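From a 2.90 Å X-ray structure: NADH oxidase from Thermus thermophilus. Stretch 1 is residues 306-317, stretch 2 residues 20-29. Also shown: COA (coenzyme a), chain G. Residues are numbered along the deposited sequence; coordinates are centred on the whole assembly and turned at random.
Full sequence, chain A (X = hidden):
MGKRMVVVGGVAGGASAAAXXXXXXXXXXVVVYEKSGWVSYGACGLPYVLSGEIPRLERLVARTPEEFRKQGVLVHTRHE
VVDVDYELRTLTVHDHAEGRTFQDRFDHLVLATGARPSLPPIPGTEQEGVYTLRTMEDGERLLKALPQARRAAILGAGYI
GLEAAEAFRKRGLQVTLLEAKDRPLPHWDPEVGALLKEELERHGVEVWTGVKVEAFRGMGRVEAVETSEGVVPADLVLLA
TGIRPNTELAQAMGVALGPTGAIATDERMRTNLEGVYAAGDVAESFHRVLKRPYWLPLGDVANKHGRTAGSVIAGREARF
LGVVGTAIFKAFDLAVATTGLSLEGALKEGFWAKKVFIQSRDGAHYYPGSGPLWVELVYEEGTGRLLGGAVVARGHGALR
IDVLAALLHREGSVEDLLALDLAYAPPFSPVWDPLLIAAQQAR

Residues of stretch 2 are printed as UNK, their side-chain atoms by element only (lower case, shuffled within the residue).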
# COMPACT_ATOMS: atom_id res chain seq x y z
N GLY A 306 15.43 5.14 18.96
CA GLY A 306 16.70 4.57 19.32
C GLY A 306 17.77 4.86 18.26
O GLY A 306 18.89 5.31 18.61
N ARG A 307 17.46 4.62 16.98
CA ARG A 307 18.43 4.96 15.96
C ARG A 307 18.90 6.41 16.05
O ARG A 307 20.07 6.68 15.86
CB ARG A 307 17.85 4.71 14.61
CG ARG A 307 18.84 4.83 13.55
CD ARG A 307 18.30 4.26 12.29
NE ARG A 307 18.80 4.95 11.08
CZ ARG A 307 19.68 4.39 10.25
NH1 ARG A 307 20.11 3.17 10.54
NH2 ARG A 307 20.10 5.01 9.15
N THR A 308 17.98 7.33 16.32
CA THR A 308 18.34 8.74 16.47
C THR A 308 19.26 9.04 17.63
O THR A 308 20.27 9.71 17.47
CB THR A 308 17.09 9.62 16.49
OG1 THR A 308 16.42 9.45 15.24
CG2 THR A 308 17.43 11.12 16.74
N ALA A 309 18.92 8.54 18.82
CA ALA A 309 19.76 8.76 20.00
C ALA A 309 21.15 8.23 19.72
O ALA A 309 22.14 8.93 19.89
CB ALA A 309 19.23 8.11 21.16
N GLY A 310 21.23 7.00 19.28
CA GLY A 310 22.51 6.44 18.90
C GLY A 310 23.34 7.26 17.93
O GLY A 310 24.47 7.57 18.26
N SER A 311 22.82 7.54 16.73
CA SER A 311 23.44 8.47 15.84
C SER A 311 23.87 9.75 16.58
O SER A 311 25.00 10.17 16.43
CB SER A 311 22.48 8.86 14.77
OG SER A 311 22.61 7.97 13.71
N VAL A 312 22.99 10.39 17.36
CA VAL A 312 23.36 11.68 17.85
C VAL A 312 24.54 11.54 18.72
O VAL A 312 25.42 12.29 18.59
CB VAL A 312 22.24 12.36 18.58
CG1 VAL A 312 22.76 13.45 19.52
CG2 VAL A 312 21.30 12.92 17.62
N ILE A 313 24.52 10.59 19.61
CA ILE A 313 25.63 10.24 20.47
C ILE A 313 26.90 9.95 19.74
O ILE A 313 27.89 10.44 20.13
CB ILE A 313 25.26 9.02 21.46
CG1 ILE A 313 24.28 9.48 22.56
CG2 ILE A 313 26.47 8.48 22.16
CD1 ILE A 313 23.62 8.40 23.25
N ALA A 314 26.87 9.16 18.68
CA ALA A 314 28.09 8.87 17.96
C ALA A 314 28.65 10.11 17.23
O ALA A 314 29.66 10.03 16.53
CB ALA A 314 27.84 7.73 16.96
N GLY A 315 27.95 11.22 17.33
CA GLY A 315 28.27 12.45 16.63
C GLY A 315 27.83 12.62 15.20
O GLY A 315 28.32 13.47 14.50
N ARG A 316 26.96 11.78 14.72
CA ARG A 316 26.35 12.05 13.46
C ARG A 316 25.23 13.06 13.66
O ARG A 316 24.80 13.32 14.79
CB ARG A 316 25.80 10.75 12.94
CG ARG A 316 26.81 9.79 12.72
CD ARG A 316 27.41 10.06 11.39
NE ARG A 316 28.57 9.20 11.16
CZ ARG A 316 29.77 9.34 11.74
NH1 ARG A 316 29.99 10.31 12.61
NH2 ARG A 316 30.74 8.51 11.46
N GLU A 317 24.76 13.60 12.56
CA GLU A 317 23.64 14.47 12.56
C GLU A 317 22.38 13.65 12.33
O GLU A 317 22.24 12.99 11.32
CB GLU A 317 23.78 15.54 11.47
CG GLU A 317 22.50 16.32 11.23
CD GLU A 317 22.61 17.27 10.07
OE1 GLU A 317 23.30 16.83 9.08
OE2 GLU A 317 22.01 18.41 10.19
N UNK A 20 23.36 1.25 16.78
CA UNK A 20 23.60 2.28 15.81
C UNK A 20 24.74 3.12 16.35
O UNK A 20 25.65 3.45 15.63
c UNK A 20 22.35 3.12 15.62
n UNK A 20 23.26 4.67 11.06
c UNK A 20 22.86 5.07 12.43
c UNK A 20 22.90 3.91 13.37
c UNK A 20 22.46 4.34 14.76
N UNK A 21 24.72 3.48 17.61
CA UNK A 21 25.90 4.16 18.19
C UNK A 21 27.17 3.44 17.93
O UNK A 21 28.14 4.04 17.56
c UNK A 21 25.81 4.33 19.71
N UNK A 22 27.19 2.14 18.19
CA UNK A 22 28.45 1.44 18.09
C UNK A 22 28.92 1.39 16.64
O UNK A 22 30.10 1.48 16.36
c UNK A 22 29.60 -0.76 18.68
c UNK A 22 28.39 0.06 18.75
n UNK A 22 32.61 -0.40 20.90
c UNK A 22 31.95 -0.87 19.70
c UNK A 22 30.68 -0.07 19.52
N UNK A 23 27.97 1.27 15.73
CA UNK A 23 28.28 1.22 14.30
C UNK A 23 28.91 2.52 13.86
O UNK A 23 29.80 2.55 13.04
n UNK A 23 23.08 0.73 12.05
c UNK A 23 27.02 0.88 13.48
n UNK A 23 25.10 -0.48 11.96
c UNK A 23 25.82 0.44 11.11
c UNK A 23 23.85 -0.31 12.42
n UNK A 23 23.36 -1.24 13.26
c UNK A 23 27.10 0.94 11.96
N UNK A 24 28.46 3.60 14.45
CA UNK A 24 28.58 4.82 13.77
C UNK A 24 29.84 5.41 14.36
O UNK A 24 30.51 6.24 13.77
c UNK A 24 27.28 5.61 13.99
o UNK A 24 27.38 6.41 10.59
o UNK A 24 26.02 4.89 11.50
c UNK A 24 26.78 5.89 11.57
c UNK A 24 26.97 6.54 12.91
N UNK A 25 30.18 4.95 15.54
CA UNK A 25 31.41 5.39 16.19
C UNK A 25 32.00 4.34 17.12
O UNK A 25 31.65 4.27 18.29
c UNK A 25 32.39 7.00 17.92
c UNK A 25 31.19 6.67 16.99
n UNK A 25 32.32 8.05 18.71
o UNK A 25 33.36 6.31 17.88
N UNK A 26 32.88 3.52 16.59
CA UNK A 26 33.30 2.30 17.29
C UNK A 26 34.14 2.59 18.49
O UNK A 26 34.27 1.76 19.38
c UNK A 26 33.11 3.45 15.15
c UNK A 26 34.09 1.54 16.24
c UNK A 26 33.50 1.98 14.94
N UNK A 27 34.66 3.79 18.56
CA UNK A 27 35.42 4.23 19.74
C UNK A 27 34.65 4.11 21.04
O UNK A 27 35.22 4.01 22.09
c UNK A 27 37.09 6.02 18.79
o UNK A 27 38.99 4.84 19.51
o UNK A 27 37.90 3.98 17.76
c UNK A 27 38.06 4.86 18.68
c UNK A 27 35.86 5.70 19.63
N UNK A 28 33.34 4.23 20.95
CA UNK A 28 32.44 4.36 22.08
C UNK A 28 32.50 3.12 22.90
O UNK A 28 32.59 2.03 22.35
c UNK A 28 30.49 6.63 22.66
c UNK A 28 31.03 4.55 21.54
c UNK A 28 29.21 5.98 20.63
c UNK A 28 30.57 5.98 21.31
N UNK A 29 32.42 3.23 24.20
CA UNK A 29 32.20 2.00 24.93
C UNK A 29 30.72 1.83 25.14
O UNK A 29 30.13 2.68 25.76
o UNK A 29 34.08 2.44 28.98
c UNK A 29 34.25 2.50 26.48
c UNK A 29 32.81 2.05 26.31
o UNK A 29 36.03 2.10 28.08
c UNK A 29 34.81 2.33 27.95
N1A COA G . 18.81 -4.33 2.32
C2A COA G . 19.78 -3.37 2.43
N3A COA G . 20.11 -2.78 3.63
C4A COA G . 19.50 -3.06 4.82
C5A COA G . 18.42 -4.08 4.79
C6A COA G . 18.08 -4.73 3.45
N6A COA G . 17.05 -5.69 3.40
N7A COA G . 17.96 -4.22 6.05
C8A COA G . 18.67 -3.33 6.79
N9A COA G . 19.60 -2.65 6.08
C1B COA G . 20.54 -1.63 6.67
C2B COA G . 19.80 -0.44 7.29
O2B COA G . 19.53 0.46 6.20
C3B COA G . 20.75 0.15 8.34
O3B COA G . 21.58 1.14 7.72
P3B COA G . 22.75 2.02 8.40
O7A COA G . 22.67 3.31 7.58
O8A COA G . 22.44 2.11 9.88
O9A COA G . 23.99 1.20 8.14
C4B COA G . 21.61 -1.03 8.72
O4B COA G . 21.40 -2.08 7.73
C5B COA G . 21.28 -1.52 10.13
O5B COA G . 20.17 -2.44 10.08
P1A COA G . 20.03 -3.71 11.08
O1A COA G . 18.80 -4.42 10.61
O2A COA G . 21.40 -4.40 11.17
O3A COA G . 19.61 -2.92 12.44
P2A COA G . 20.47 -2.51 13.74
O4A COA G . 20.31 -1.02 14.06
O5A COA G . 21.87 -3.13 13.77
O6A COA G . 19.50 -3.39 14.72
CBP COA G . 18.26 -4.09 16.58
CCP COA G . 19.06 -2.95 16.02
CDP COA G . 18.25 -5.18 15.52
CEP COA G . 18.98 -4.63 17.79
CAP COA G . 16.86 -3.45 16.89
OAP COA G . 16.24 -2.98 15.67
C9P COA G . 15.89 -4.39 17.57
O9P COA G . 16.09 -4.70 18.74
N8P COA G . 14.85 -4.91 16.90
C7P COA G . 14.19 -6.05 17.52
C6P COA G . 13.11 -5.53 18.46
C5P COA G . 12.20 -4.80 17.50
O5P COA G . 12.40 -3.65 17.13
N4P COA G . 11.12 -5.39 17.02
C3P COA G . 10.01 -4.45 16.84
C2P COA G . 9.50 -3.85 18.17
S1P COA G . 7.96 -4.72 18.72

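Position 20 carries four carbons in a row ending in a nitrogen; its CA-to-CB bond points toward stretch 1, and the chain runs past Arg-307 and Ser-311. This is Lys-20. Its CG lies 3.5 Å from Arg-307 O and its CE 3.2 Å from Ser-311 OG, while NZ donates to COA O8A at 2.9 Å.

Position 21 has a single side-chain carbon, its CA-to-CB bond directed sideways, and the residue lies against Gly-310 and Ala-314; it is Ala-21. Here the helices come closest in register, with Ala-21 CA 4.1 Å from Gly-310 CA. Such proximity depends on the glycine: an ideal CB on Gly-310 would point toward stretch 2 and lie 3.0 Å from Ala-21 N, a clash.

Position 22 again shows four carbons in a row and a terminal nitrogen, but its CA-to-CB bond points away and it touches nothing on stretch 1. It is Lys-22. Lys-22 NZ donates to the backbone O of position 26 at 3.1 Å, and Lys-22 NZ to the backbone O of position 28 at 2.8 Å, tying the helix to the following turn.

Position 23 holds three carbons, a nitrogen, and a carbon bearing two more nitrogens, a guanidinium whose end comes near Arg-307: Arg-23. Its NH1 lies 4.1 Å from Arg-307 NH1 and makes a weak hydrogen bond to COA O8A at 2.7 Å.

At position 24, three carbons end in two oxygens without a nitrogen, close to Arg-316: Glu-24. OE1 forms a salt bridge with Arg-316 NE at 3.1 Å, its hydrogen bond weak, and OE2 accepts from Lys-20 NZ at 2.8 Å.

Position 25 has two carbons, the second carrying one oxygen and one nitrogen, and packs against Ala-314; it is Asn-25. Its CB lies 3.5 Å from Ala-314 CB, and its weak bond from the N of position 27 to OD1 (2.9 Å) supports a type I turn.

Position 26 has three carbons closing a ring onto the backbone N, hence Pro-26; position 27, with three carbons and two terminal oxygens, is Glu-27. Neither touches stretch 1.

Position 28 has four carbons, forked at the second, set against Ile-313 and Ala-314: Leu-28, whose CD1 meets Ile-313 CG2 at 4.0 Å. Position 29 has three carbons and two oxygens, Glu-29, and is out of reach.

The contact joins two helices running in broadly the same direction, at 34°. Small residues allow close backbone packing at Gly-310 and Ala-21, and Ala-314 settles against Glu-24, Asn-25 and Leu-28. Towards the coenzyme, Arg-307 NH1 sits 3.5 Å from Lys-20 NZ, a like-charge approach offset by the anionic phosphate: Arg-307 NH1 donates to COA O8A at 2.6 Å, so three cationic side chains converge on one oxygen.

Stretch 2, residues 20-29: KAKRENPELE
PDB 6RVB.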